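Side-chain contacts in Csc2 (Thermofilum pendens, PDB 4TXD), which probably binds CRISPR RNA as the zinc-containing Cas7-family protein of a type I-D CRISPR immune system: residues Ile53-Leu58 and Ala257-Leu262; Ile75-Leu80 and Thr205-Thr210; Lys133-Lys138 and Ser350-Ala355. One frame throughout, in Å; residues are numbered along the deposited sequence.

All three contacts fall within the Csc2 family region of the chain. Contacts 1 and 2 both reach the antiparallel sheet of the RRM-like fold: contact 1 at the inner strand 52-61, contact 2 at strand 77-82, an outermost strand. Their centres are about 23 Å apart. Contact 3 joins the end of helix 118-134 to helix 343-365, near the zinc site. Its centre lies about 26 Å from that of contact 1 and about 43 Å from that of contact 2, which lies on the opposite side of the chain's centre. Contact 2 forms between two segments that lie within the span bracketed by contact 1, while contact 3 interleaves with both. The core and its two flanks are thus built from interleaved chain regions.

Contact 1: residues Ile53-Leu58 and Ala257-Leu262; sequences IEVVFL and ATLYSL
V55 and F57 belong to strand 52-61, an inner strand of the antiparallel sheet in the RRM-like core. L259 and L262 of helix 252-263 pack against them. All four residues are buried, and no hydrogen bond crosses the contact.

CG2 of V55 lies 3.7 Å from CD2 of L259. The two side chains slide past each other in opposite directions. With CG2 of V55 anti to the backbone N, this is the branch that meets L259. The L259 side chain does not start out toward the strand, yet its end reaches V55.

CD2 of L262 sits over one face of the F57 ring, offset toward the rim, and is 4.2 Å from CD1 of F57.

Strand alternation gives the sheet two covered faces here. V55 and F57 meet helix 252-263. V56 and L58 touch helix 307-321 instead. E54 is a buried charge between neighbours: its carboxylate forms a salt bridge with R244 and hydrogen bonds with S292 and T293.

Within the helix, O of A257 accepts two bonds, from S261 N at 2.8 Å and from S261 OG at 2.9 Å. The two donors approach from opposite faces of the carbonyl plane.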
ATOM      1  N   ILE A  53      -4.496  10.899  -6.441  1.00 26.37           N
ATOM      2  CA  ILE A  53      -4.960  11.183  -5.105  1.00 27.51           C
ATOM      3  C   ILE A  53      -3.789  10.994  -4.139  1.00 32.91           C
ATOM      4  O   ILE A  53      -3.225   9.901  -4.039  1.00 26.62           O
ATOM      5  CB  ILE A  53      -6.125  10.282  -4.734  1.00 29.42           C
ATOM      6  CG1 ILE A  53      -7.286  10.539  -5.714  1.00 29.66           C
ATOM      7  CG2 ILE A  53      -6.544  10.502  -3.272  1.00 28.64           C
ATOM      8  CD1 ILE A  53      -8.469   9.619  -5.522  1.00 28.68           C
ATOM      9  N   GLU A  54      -3.398  12.074  -3.475  1.00 25.06           N
ATOM     10  CA  GLU A  54      -2.418  12.001  -2.388  1.00 25.84           C
ATOM     11  C   GLU A  54      -3.060  11.564  -1.079  1.00 31.87           C
ATOM     12  O   GLU A  54      -4.114  12.081  -0.699  1.00 27.02           O
ATOM     13  CB  GLU A  54      -1.745  13.351  -2.162  1.00 28.60           C
ATOM     14  CG  GLU A  54      -0.771  13.786  -3.211  1.00 34.41           C
ATOM     15  CD  GLU A  54      -0.280  15.185  -2.941  1.00 38.79           C
ATOM     16  OE1 GLU A  54      -1.069  16.129  -3.149  1.00 36.03           O
ATOM     17  OE2 GLU A  54       0.883  15.345  -2.511  1.00 30.01           O
ATOM     18  N   VAL A  55      -2.427  10.622  -0.380  1.00 21.73           N
ATOM     19  CA  VAL A  55      -2.849  10.290   0.972  1.00 18.48           C
ATOM     20  C   VAL A  55      -1.679  10.484   1.950  1.00 29.88           C
ATOM     21  O   VAL A  55      -0.568   9.994   1.718  1.00 25.55           O
ATOM     22  CB  VAL A  55      -3.408   8.850   1.064  1.00 26.84           C
ATOM     23  CG1 VAL A  55      -2.413   7.843   0.563  1.00 39.74           C
ATOM     24  CG2 VAL A  55      -3.808   8.526   2.485  1.00 26.78           C
ATOM     25  N   VAL A  56      -1.921  11.244   3.017  1.00 23.98           N
ATOM     26  CA  VAL A  56      -0.896  11.487   4.038  1.00 22.83           C
ATOM     27  C   VAL A  56      -1.316  10.780   5.302  1.00 22.87           C
ATOM     28  O   VAL A  56      -2.490  10.834   5.698  1.00 26.61           O
ATOM     29  CB  VAL A  56      -0.683  12.996   4.302  1.00 20.79           C
ATOM     30  CG1 VAL A  56       0.251  13.229   5.500  1.00 24.27           C
ATOM     31  CG2 VAL A  56      -0.114  13.668   3.068  1.00 24.90           C
ATOM     32  N   PHE A  57      -0.363  10.103   5.933  1.00 20.78           N
ATOM     33  CA  PHE A  57      -0.657   9.268   7.067  1.00 21.71           C
ATOM     34  C   PHE A  57       0.481   9.260   8.083  1.00 24.71           C
ATOM     35  O   PHE A  57       1.596   9.712   7.800  1.00 21.30           O
ATOM     36  CB  PHE A  57      -0.982   7.830   6.606  1.00 23.97           C
ATOM     37  CG  PHE A  57       0.133   7.153   5.826  1.00 25.63           C
ATOM     38  CD1 PHE A  57       0.279   7.360   4.453  1.00 21.67           C
ATOM     39  CD2 PHE A  57       1.006   6.281   6.463  1.00 22.52           C
ATOM     40  CE1 PHE A  57       1.309   6.722   3.737  1.00 22.27           C
ATOM     41  CE2 PHE A  57       2.038   5.638   5.757  1.00 22.18           C
ATOM     42  CZ  PHE A  57       2.182   5.859   4.389  1.00 21.09           C
ATOM     43  N   LEU A  58       0.184   8.752   9.261  1.00 22.21           N
ATOM     44  CA  LEU A  58       1.151   8.582  10.315  1.00 22.06           C
ATOM     45  C   LEU A  58       1.350   7.120  10.626  1.00 23.35           C
ATOM     46  O   LEU A  58       0.431   6.378  10.642  1.00 22.95           O
ATOM     47  CB  LEU A  58       0.688   9.276  11.589  1.00 22.64           C
ATOM     48  CG  LEU A  58       0.542  10.779  11.580  1.00 24.94           C
ATOM     49  CD1 LEU A  58       0.107  11.308  12.929  1.00 22.10           C
ATOM     50  CD2 LEU A  58       1.792  11.452  11.079  1.00 23.67           C
ATOM     51  N   ALA A 257     -10.435   0.305  -0.184  1.00 23.77           N
ATOM     52  CA  ALA A 257      -9.738  -0.869   0.340  1.00 22.71           C
ATOM     53  C   ALA A 257      -8.249  -0.581   0.577  1.00 21.75           C
ATOM     54  O   ALA A 257      -7.641  -1.143   1.491  1.00 20.00           O
ATOM     55  CB  ALA A 257      -9.898  -2.063  -0.604  1.00 25.39           C
ATOM     56  N   THR A 258      -7.666   0.282  -0.250  1.00 23.30           N
ATOM     57  CA  THR A 258      -6.255   0.617  -0.072  1.00 23.84           C
ATOM     58  C   THR A 258      -6.093   1.438   1.212  1.00 19.74           C
ATOM     59  O   THR A 258      -5.245   1.126   2.048  1.00 20.79           O
ATOM     60  CB  THR A 258      -5.705   1.362  -1.303  1.00 28.30           C
ATOM     61  OG1 THR A 258      -5.724   0.459  -2.413  1.00 26.37           O
ATOM     62  CG2 THR A 258      -4.263   1.834  -1.083  1.00 24.83           C
ATOM     63  N   LEU A 259      -6.935   2.459   1.379  1.00 24.02           N
ATOM     64  CA  LEU A 259      -6.932   3.254   2.614  1.00 31.50           C
ATOM     65  C   LEU A 259      -7.111   2.356   3.833  1.00 29.01           C
ATOM     66  O   LEU A 259      -6.421   2.497   4.836  1.00 24.35           O
ATOM     67  CB  LEU A 259      -8.032   4.321   2.582  1.00 25.19           C
ATOM     68  CG  LEU A 259      -7.883   5.414   1.522  1.00 31.61           C
ATOM     69  CD1 LEU A 259      -9.047   6.394   1.596  1.00 35.60           C
ATOM     70  CD2 LEU A 259      -6.572   6.145   1.684  1.00 32.82           C
ATOM     71  N   TYR A 260      -8.025   1.406   3.724  1.00 26.73           N
ATOM     72  CA  TYR A 260      -8.345   0.501   4.825  1.00 28.43           C
ATOM     73  C   TYR A 260      -7.223  -0.488   5.129  1.00 30.00           C
ATOM     74  O   TYR A 260      -6.994  -0.846   6.285  1.00 24.19           O
ATOM     75  CB  TYR A 260      -9.642  -0.250   4.495  1.00 28.07           C
ATOM     76  CG  TYR A 260     -10.167  -1.180   5.561  1.00 29.07           C
ATOM     77  CD1 TYR A 260     -10.869  -0.687   6.662  1.00 27.20           C
ATOM     78  CD2 TYR A 260     -10.004  -2.556   5.447  1.00 25.29           C
ATOM     79  CE1 TYR A 260     -11.371  -1.546   7.625  1.00 23.90           C
ATOM     80  CE2 TYR A 260     -10.512  -3.420   6.402  1.00 30.47           C
ATOM     81  CZ  TYR A 260     -11.195  -2.908   7.488  1.00 31.15           C
ATOM     82  OH  TYR A 260     -11.692  -3.770   8.432  1.00 31.84           O
ATOM     83  N   SER A 261      -6.518  -0.943   4.096  1.00 24.59           N
ATOM     84  CA  SER A 261      -5.396  -1.844   4.324  1.00 20.95           C
ATOM     85  C   SER A 261      -4.302  -1.120   5.112  1.00 22.07           C
ATOM     86  O   SER A 261      -3.682  -1.693   6.006  1.00 24.76           O
ATOM     87  CB  SER A 261      -4.836  -2.368   2.996  1.00 25.23           C
ATOM     88  OG  SER A 261      -5.771  -3.237   2.351  1.00 25.29           O
ATOM     89  N   LEU A 262      -4.071   0.136   4.755  1.00 23.03           N
ATOM     90  CA  LEU A 262      -3.111   0.989   5.455  1.00 24.28           C
ATOM     91  C   LEU A 262      -3.516   1.177   6.918  1.00 27.79           C
ATOM     92  O   LEU A 262      -2.723   0.979   7.833  1.00 23.51           O
ATOM     93  CB  LEU A 262      -3.036   2.341   4.761  1.00 23.90           C
ATOM     94  CG  LEU A 262      -1.729   3.070   4.483  1.00 41.27           C
ATOM     95  CD1 LEU A 262      -0.577   2.122   4.265  1.00 34.94           C
ATOM     96  CD2 LEU A 262      -1.943   3.943   3.258  1.00 40.47           C
TER

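Contact 2: residues Ile75-Leu80 and Thr205-Thr210; sequences INMTTL and TQRRIT
The methyl end of M77 meets two residues of the loop after strand 197-204, I209 and R207. The close part is apolar. CE of M77 lies 3.9 Å from CD1 of I209, and the two side chains reach toward each other tip to tip. The M77 chain is bent at both chi2 (-69°) and chi3 (-77°). These bends curl the chain, and CE still ends facing I209 CD1. I209 CD1 also lies over one face of the R207 guanidinium, 3.8 Å above its plane and offset toward the rim. The methyl ends of M77 and I209 thus gather beside the arginine head.

R207 forms the looser, solvent side. Its chain is extended from CG to NE and crosses M77 at about a right angle. CE of M77 comes to 4.1 Å from NE of R207 and meets the guanidinium obliquely. The charge has its main partner elsewhere: NH2 of R207 forms a salt bridge with E88, which M77 also touches.

E88 lies on strand 85-92, the partner of strand 77-82 in an antiparallel beta hairpin. Strand 77-82 is an outermost strand of the sheet within this chain, and the loop packs across this hairpin. I209 also touches P90 on strand 85-92 and V233 on strand 232-235. M77 touches F230. L80 points toward the loop and adds a little cover without close contact.

Away from M77, the loop is braced internally. NH1 of R208 donates to OE1 of Q206 at 3.0 Å, with an N-H...O angle of 168°. OE1 lies in the guanidinium plane. M77 and R207 also touch a crystal neighbour, so the lattice may influence their conformations.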
ATOM      1  N   ILE A  75      18.389   1.285   2.762  1.00 20.93           N
ATOM      2  CA  ILE A  75      18.748   2.134   3.887  1.00 22.01           C
ATOM      3  C   ILE A  75      17.705   2.097   4.991  1.00 20.20           C
ATOM      4  O   ILE A  75      16.532   1.827   4.737  1.00 20.33           O
ATOM      5  CB  ILE A  75      18.943   3.604   3.458  1.00 21.92           C
ATOM      6  CG1 ILE A  75      17.632   4.194   2.954  1.00 22.82           C
ATOM      7  CG2 ILE A  75      20.087   3.732   2.397  1.00 25.21           C
ATOM      8  CD1 ILE A  75      17.683   5.696   2.763  1.00 25.77           C
ATOM      9  N   ASN A  76      18.164   2.355   6.212  1.00 18.68           N
ATOM     10  CA  ASN A  76      17.301   2.475   7.390  1.00 17.99           C
ATOM     11  C   ASN A  76      17.347   3.860   8.027  1.00 17.87           C
ATOM     12  O   ASN A  76      16.536   4.180   8.897  1.00 17.06           O
ATOM     13  CB  ASN A  76      17.707   1.450   8.452  1.00 17.45           C
ATOM     14  CG  ASN A  76      17.425   0.015   8.027  1.00 25.11           C
ATOM     15  OD1 ASN A  76      16.429  -0.273   7.350  1.00 20.81           O
ATOM     16  ND2 ASN A  76      18.310  -0.897   8.427  1.00 22.15           N
ATOM     17  N   MET A  77      18.338   4.654   7.635  1.00 18.48           N
ATOM     18  CA  MET A  77      18.534   5.978   8.218  1.00 17.58           C
ATOM     19  C   MET A  77      18.754   6.968   7.090  1.00 20.78           C
ATOM     20  O   MET A  77      19.407   6.651   6.090  1.00 20.39           O
ATOM     21  CB  MET A  77      19.740   6.018   9.173  1.00 20.45           C
ATOM     22  CG  MET A  77      19.645   5.109  10.370  1.00 16.72           C
ATOM     23  SD  MET A  77      18.382   5.640  11.561  1.00 18.97           S
ATOM     24  CE  MET A  77      19.194   6.990  12.395  1.00 21.77           C
ATOM     25  N   THR A  78      18.236   8.174   7.269  1.00 18.93           N
ATOM     26  CA  THR A  78      18.364   9.189   6.240  1.00 19.64           C
ATOM     27  C   THR A  78      18.375  10.569   6.887  1.00 23.73           C
ATOM     28  O   THR A  78      17.959  10.730   8.025  1.00 20.51           O
ATOM     29  CB  THR A  78      17.217   9.091   5.207  1.00 20.73           C
ATOM     30  OG1 THR A  78      17.544   9.879   4.060  1.00 24.68           O
ATOM     31  CG2 THR A  78      15.878   9.582   5.812  1.00 19.75           C
ATOM     32  N   THR A  79      18.851  11.571   6.161  1.00 21.79           N
ATOM     33  CA  THR A  79      19.001  12.905   6.741  1.00 22.66           C
ATOM     34  C   THR A  79      17.833  13.839   6.457  1.00 22.11           C
ATOM     35  O   THR A  79      17.437  14.011   5.315  1.00 26.85           O
ATOM     36  CB  THR A  79      20.291  13.584   6.219  1.00 35.06           C
ATOM     37  OG1 THR A  79      21.415  12.784   6.587  1.00 36.26           O
ATOM     38  CG2 THR A  79      20.449  15.003   6.794  1.00 23.62           C
ATOM     39  N   LEU A  80      17.318  14.469   7.489  1.00 18.82           N
ATOM     40  CA  LEU A  80      16.376  15.535   7.350  1.00 19.91           C
ATOM     41  C   LEU A  80      17.104  16.850   7.527  1.00 24.24           C
ATOM     42  O   LEU A  80      17.688  17.062   8.527  1.00 24.28           O
ATOM     43  CB  LEU A  80      15.334  15.476   8.443  1.00 28.12           C
ATOM     44  CG  LEU A  80      14.199  14.492   8.462  1.00 31.97           C
ATOM     45  CD1 LEU A  80      13.356  14.764   9.684  1.00 21.99           C
ATOM     46  CD2 LEU A  80      13.381  14.606   7.214  1.00 28.01           C
ATOM     47  N   THR A 205      10.351  11.696  12.674  1.00 21.17           N
ATOM     48  CA  THR A 205      10.628  13.099  12.949  1.00 23.49           C
ATOM     49  C   THR A 205      11.673  13.290  14.042  1.00 22.29           C
ATOM     50  O   THR A 205      12.127  14.369  14.281  1.00 23.85           O
ATOM     51  CB  THR A 205       9.379  13.843  13.399  1.00 20.84           C
ATOM     52  OG1 THR A 205       8.847  13.211  14.530  1.00 20.71           O
ATOM     53  CG2 THR A 205       8.368  13.855  12.347  1.00 25.24           C
ATOM     54  N   GLN A 206      12.027  12.205  14.691  1.00 22.40           N
ATOM     55  CA  GLN A 206      13.039  12.217  15.740  1.00 25.82           C
ATOM     56  C   GLN A 206      13.962  11.028  15.574  1.00 24.22           C
ATOM     57  O   GLN A 206      13.546   9.967  15.077  1.00 20.20           O
ATOM     58  CB  GLN A 206      12.394  12.177  17.136  1.00 21.82           C
ATOM     59  CG  GLN A 206      11.446  13.326  17.439  1.00 23.08           C
ATOM     60  CD  GLN A 206      10.587  13.041  18.652  1.00 27.77           C
ATOM     61  OE1 GLN A 206       9.885  12.026  18.706  1.00 27.32           O
ATOM     62  NE2 GLN A 206      10.639  13.930  19.637  1.00 28.96           N
ATOM     63  N   ARG A 207      15.201  11.209  16.015  1.00 19.63           N
ATOM     64  CA  ARG A 207      16.199  10.153  16.017  1.00 25.30           C
ATOM     65  C   ARG A 207      16.112   9.388  17.328  1.00 25.95           C
ATOM     66  O   ARG A 207      16.888   9.639  18.249  1.00 33.76           O
ATOM     67  CB  ARG A 207      17.601  10.747  15.831  1.00 19.85           C
ATOM     68  CG  ARG A 207      18.728   9.730  15.687  1.00 25.18           C
ATOM     69  CD  ARG A 207      20.081  10.454  15.470  1.00 32.34           C
ATOM     70  NE  ARG A 207      21.122   9.592  14.889  1.00 39.71           N
ATOM     71  CZ  ARG A 207      21.787   8.671  15.577  1.00 37.90           C
ATOM     72  NH1 ARG A 207      21.509   8.482  16.860  1.00 40.75           N
ATOM     73  NH2 ARG A 207      22.717   7.931  14.990  1.00 29.73           N
ATOM     74  N   ARG A 208      15.150   8.482  17.435  1.00 19.50           N
ATOM     75  CA  ARG A 208      14.947   7.781  18.696  1.00 23.93           C
ATOM     76  C   ARG A 208      15.264   6.314  18.476  1.00 18.12           C
ATOM     77  O   ARG A 208      14.370   5.503  18.203  1.00 20.88           O
ATOM     78  CB  ARG A 208      13.514   7.992  19.222  1.00 27.81           C
ATOM     79  CG  ARG A 208      13.291   9.414  19.774  1.00 26.77           C
ATOM     80  CD  ARG A 208      11.818   9.745  19.963  1.00 38.78           C
ATOM     81  NE  ARG A 208      11.138   8.826  20.880  1.00 41.05           N
ATOM     82  CZ  ARG A 208       9.843   8.896  21.178  1.00 49.54           C
ATOM     83  NH1 ARG A 208       9.079   9.856  20.648  1.00 35.37           N
ATOM     84  NH2 ARG A 208       9.310   8.016  22.018  1.00 48.53           N
ATOM     85  N   ILE A 209      16.563   6.010  18.507  1.00 20.42           N
ATOM     86  CA  ILE A 209      17.032   4.656  18.237  1.00 19.32           C
ATOM     87  C   ILE A 209      17.992   4.188  19.318  1.00 21.44           C
ATOM     88  O   ILE A 209      18.645   4.988  20.005  1.00 21.90           O
ATOM     89  CB  ILE A 209      17.716   4.536  16.855  1.00 19.51           C
ATOM     90  CG1 ILE A 209      19.047   5.303  16.824  1.00 22.61           C
ATOM     91  CG2 ILE A 209      16.765   5.001  15.735  1.00 20.46           C
ATOM     92  CD1 ILE A 209      19.929   4.968  15.601  1.00 21.85           C
ATOM     93  N   THR A 210      18.058   2.876  19.491  1.00 21.01           N
ATOM     94  CA  THR A 210      18.977   2.308  20.462  1.00 20.09           C
ATOM     95  C   THR A 210      20.421   2.613  20.050  1.00 22.52           C
ATOM     96  O   THR A 210      20.807   2.378  18.903  1.00 21.87           O
ATOM     97  CB  THR A 210      18.793   0.791  20.601  1.00 24.59           C
ATOM     98  OG1 THR A 210      17.449   0.502  21.018  1.00 24.79           O
ATOM     99  CG2 THR A 210      19.765   0.249  21.650  1.00 33.69           C
TER

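Contact 3: residues Lys133-Lys138 and Ser350-Ala355; sequences KDLGFK and SSIDFA
L135 and F137 both place CG beside the backbone N and anti to the carbonyl carbon, with chi1 at -70° and -67°. Both side chains thereby reach helix 343-365. The first bond of the I352 side chain does not point at the 133-138 segment, but its CD1 end comes nearer to L135.

CD1 of L135 lies 4.5 Å from CD1 of I352. The same CD1 is 4.4 Å from the backbone C of A355. The ring of F137 brings its far end to A355: CZ and CE2 of F137 are both 4.2 Å from CB of A355. The methyl meets the ring obliquely. The CA atoms of L135 and A355 are 8.3 Å apart. The two side-chain pairs, L135 with I352 and F137 with A355, are apolar. The approach of L135 to A355 C is van der Waals contact with the helix backbone. No hydrogen bond crosses between the two segments.

The chain turn behind them is a Schellman motif that ends helix 118-134. G136 has a positive phi of 101°, and its N donates to O of K133 at 3.0 Å. Having no beta carbon, G136 avoids pressing on the carbonyl O of L135. L135 and F137 flank this glycine, and both point toward helix 343-365.

Beyond the two segments, L135 O accepts from ND2 of N183, and G136 pairs by backbone with E184. F137 also touches M358 and V359 on helix 343-365, and its ring meets that of F167, whose O is hydrogen-bonded to S351 OG. The F137 side chain lies near the zinc site without touching it, about 6 Å from the side chain of the zinc ligand D165 and about 9 Å from the zinc ion.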
ATOM      1  N   LYS A 133     -10.792 -17.945 -14.995  1.00 31.88           N
ATOM      2  CA  LYS A 133     -10.509 -19.121 -15.789  1.00 36.28           C
ATOM      3  C   LYS A 133     -10.778 -18.865 -17.262  1.00 32.03           C
ATOM      4  O   LYS A 133      -9.993 -19.188 -18.092  1.00 32.15           O
ATOM      5  CB  LYS A 133     -11.351 -20.292 -15.322  1.00 39.72           C
ATOM      6  CG  LYS A 133     -11.022 -21.583 -16.027  1.00 41.46           C
ATOM      7  CD  LYS A 133     -11.565 -22.807 -15.324  1.00 48.18           C
ATOM      8  CE  LYS A 133     -11.279 -24.073 -16.114  1.00 50.87           C
ATOM      9  NZ  LYS A 133     -12.353 -25.080 -15.969  1.00 68.32           N
ATOM     10  N   ASP A 134     -11.924 -18.287 -17.544  1.00 31.21           N
ATOM     11  CA  ASP A 134     -12.291 -17.921 -18.912  1.00 31.14           C
ATOM     12  C   ASP A 134     -11.282 -16.956 -19.528  1.00 38.79           C
ATOM     13  O   ASP A 134     -11.116 -16.913 -20.742  1.00 34.27           O
ATOM     14  CB  ASP A 134     -13.680 -17.271 -18.961  1.00 30.17           C
ATOM     15  CG  ASP A 134     -14.807 -18.228 -18.576  1.00 49.28           C
ATOM     16  OD1 ASP A 134     -14.576 -19.455 -18.503  1.00 40.20           O
ATOM     17  OD2 ASP A 134     -15.938 -17.740 -18.350  1.00 46.19           O
ATOM     18  N   LEU A 135     -10.604 -16.191 -18.706  1.00 33.56           N
ATOM     19  CA  LEU A 135      -9.677 -15.194 -19.196  1.00 36.75           C
ATOM     20  C   LEU A 135      -8.280 -15.738 -19.345  1.00 33.73           C
ATOM     21  O   LEU A 135      -7.375 -15.025 -19.658  1.00 30.18           O
ATOM     22  CB  LEU A 135      -9.646 -14.007 -18.262  1.00 28.91           C
ATOM     23  CG  LEU A 135     -10.866 -13.127 -18.231  1.00 32.22           C
ATOM     24  CD1 LEU A 135     -10.804 -12.205 -17.039  1.00 33.00           C
ATOM     25  CD2 LEU A 135     -10.995 -12.348 -19.503  1.00 32.44           C
ATOM     26  N   GLY A 136      -8.134 -17.015 -19.097  1.00 29.59           N
ATOM     27  CA  GLY A 136      -6.874 -17.685 -19.319  1.00 25.80           C
ATOM     28  C   GLY A 136      -6.032 -17.924 -18.083  1.00 25.68           C
ATOM     29  O   GLY A 136      -5.016 -18.611 -18.150  1.00 30.04           O
ATOM     30  N   PHE A 137      -6.433 -17.370 -16.952  1.00 29.34           N
ATOM     31  CA  PHE A 137      -5.650 -17.521 -15.753  1.00 27.44           C
ATOM     32  C   PHE A 137      -5.586 -18.956 -15.238  1.00 30.61           C
ATOM     33  O   PHE A 137      -6.531 -19.674 -15.325  1.00 31.54           O
ATOM     34  CB  PHE A 137      -6.127 -16.557 -14.682  1.00 29.84           C
ATOM     35  CG  PHE A 137      -5.878 -15.124 -15.007  1.00 29.33           C
ATOM     36  CD1 PHE A 137      -4.672 -14.545 -14.727  1.00 24.78           C
ATOM     37  CD2 PHE A 137      -6.838 -14.371 -15.579  1.00 21.93           C
ATOM     38  CE1 PHE A 137      -4.439 -13.250 -15.038  1.00 22.82           C
ATOM     39  CE2 PHE A 137      -6.612 -13.075 -15.876  1.00 27.31           C
ATOM     40  CZ  PHE A 137      -5.410 -12.507 -15.604  1.00 21.53           C
ATOM     41  N   LYS A 138      -4.451 -19.329 -14.691  1.00 28.00           N
ATOM     42  CA  LYS A 138      -4.183 -20.711 -14.319  1.00 35.66           C
ATOM     43  C   LYS A 138      -4.412 -20.991 -12.838  1.00 39.29           C
ATOM     44  O   LYS A 138      -4.806 -22.094 -12.475  1.00 36.26           O
ATOM     45  CB  LYS A 138      -2.743 -21.082 -14.690  1.00 29.73           C
ATOM     46  CG  LYS A 138      -2.525 -21.215 -16.189  1.00 31.20           C
ATOM     47  CD  LYS A 138      -1.113 -21.692 -16.500  1.00 33.67           C
ATOM     48  CE  LYS A 138      -0.907 -21.824 -17.992  1.00 33.53           C
ATOM     49  NZ  LYS A 138       0.494 -22.203 -18.310  1.00 37.43           N
ATOM     50  N   SER A 350     -14.082  -5.235  -9.004  1.00 22.57           N
ATOM     51  CA  SER A 350     -13.172  -4.270  -9.621  1.00 24.95           C
ATOM     52  C   SER A 350     -11.871  -4.926 -10.096  1.00 25.51           C
ATOM     53  O   SER A 350     -11.312  -4.558 -11.138  1.00 25.70           O
ATOM     54  CB  SER A 350     -12.856  -3.146  -8.633  1.00 23.49           C
ATOM     55  OG  SER A 350     -12.256  -2.049  -9.282  1.00 25.81           O
ATOM     56  N   SER A 351     -11.390  -5.899  -9.362  1.00 20.18           N
ATOM     57  CA  SER A 351     -10.134  -6.507  -9.689  1.00 22.54           C
ATOM     58  C   SER A 351     -10.266  -7.376 -10.916  1.00 28.04           C
ATOM     59  O   SER A 351      -9.446  -7.342 -11.768  1.00 22.12           O
ATOM     60  CB  SER A 351      -9.587  -7.331  -8.543  1.00 22.25           C
ATOM     61  OG  SER A 351      -8.271  -7.717  -8.723  1.00 22.35           O
ATOM     62  N   ILE A 352     -11.332  -8.153 -10.970  1.00 28.34           N
ATOM     63  CA  ILE A 352     -11.529  -9.034 -12.096  1.00 28.92           C
ATOM     64  C   ILE A 352     -11.817  -8.196 -13.332  1.00 23.09           C
ATOM     65  O   ILE A 352     -11.449  -8.558 -14.396  1.00 27.22           O
ATOM     66  CB  ILE A 352     -12.593 -10.100 -11.810  1.00 30.62           C
ATOM     67  CG1 ILE A 352     -12.487 -11.234 -12.795  1.00 30.41           C
ATOM     68  CG2 ILE A 352     -13.953  -9.474 -11.793  1.00 36.49           C
ATOM     69  CD1 ILE A 352     -11.264 -12.068 -12.569  1.00 29.60           C
ATOM     70  N   ASP A 353     -12.428  -7.050 -13.141  1.00 21.27           N
ATOM     71  CA  ASP A 353     -12.649  -6.122 -14.207  1.00 24.79           C
ATOM     72  C   ASP A 353     -11.329  -5.644 -14.808  1.00 33.65           C
ATOM     73  O   ASP A 353     -11.137  -5.691 -15.986  1.00 25.85           O
ATOM     74  CB  ASP A 353     -13.447  -4.939 -13.729  1.00 20.98           C
ATOM     75  CG  ASP A 353     -13.798  -3.997 -14.824  1.00 31.84           C
ATOM     76  OD1 ASP A 353     -14.374  -4.421 -15.812  1.00 32.29           O
ATOM     77  OD2 ASP A 353     -13.500  -2.835 -14.692  1.00 27.99           O
ATOM     78  N   PHE A 354     -10.430  -5.195 -13.951  1.00 22.67           N
ATOM     79  CA  PHE A 354      -9.100  -4.822 -14.380  1.00 20.71           C
ATOM     80  C   PHE A 354      -8.389  -5.945 -15.130  1.00 21.97           C
ATOM     81  O   PHE A 354      -7.801  -5.732 -16.146  1.00 23.82           O
ATOM     82  CB  PHE A 354      -8.266  -4.390 -13.180  1.00 23.51           C
ATOM     83  CG  PHE A 354      -6.923  -3.853 -13.533  1.00 22.98           C
ATOM     84  CD1 PHE A 354      -6.740  -2.529 -13.750  1.00 24.13           C
ATOM     85  CD2 PHE A 354      -5.862  -4.685 -13.649  1.00 23.49           C
ATOM     86  CE1 PHE A 354      -5.514  -2.040 -14.059  1.00 27.19           C
ATOM     87  CE2 PHE A 354      -4.636  -4.203 -13.966  1.00 27.51           C
ATOM     88  CZ  PHE A 354      -4.464  -2.879 -14.169  1.00 20.87           C
ATOM     89  N   ALA A 355      -8.453  -7.129 -14.592  1.00 20.45           N
ATOM     90  CA  ALA A 355      -7.772  -8.239 -15.168  1.00 24.46           C
ATOM     91  C   ALA A 355      -8.320  -8.564 -16.559  1.00 29.68           C
ATOM     92  O   ALA A 355      -7.584  -8.858 -17.461  1.00 25.22           O
ATOM     93  CB  ALA A 355      -7.882  -9.438 -14.276  1.00 21.40           C
TER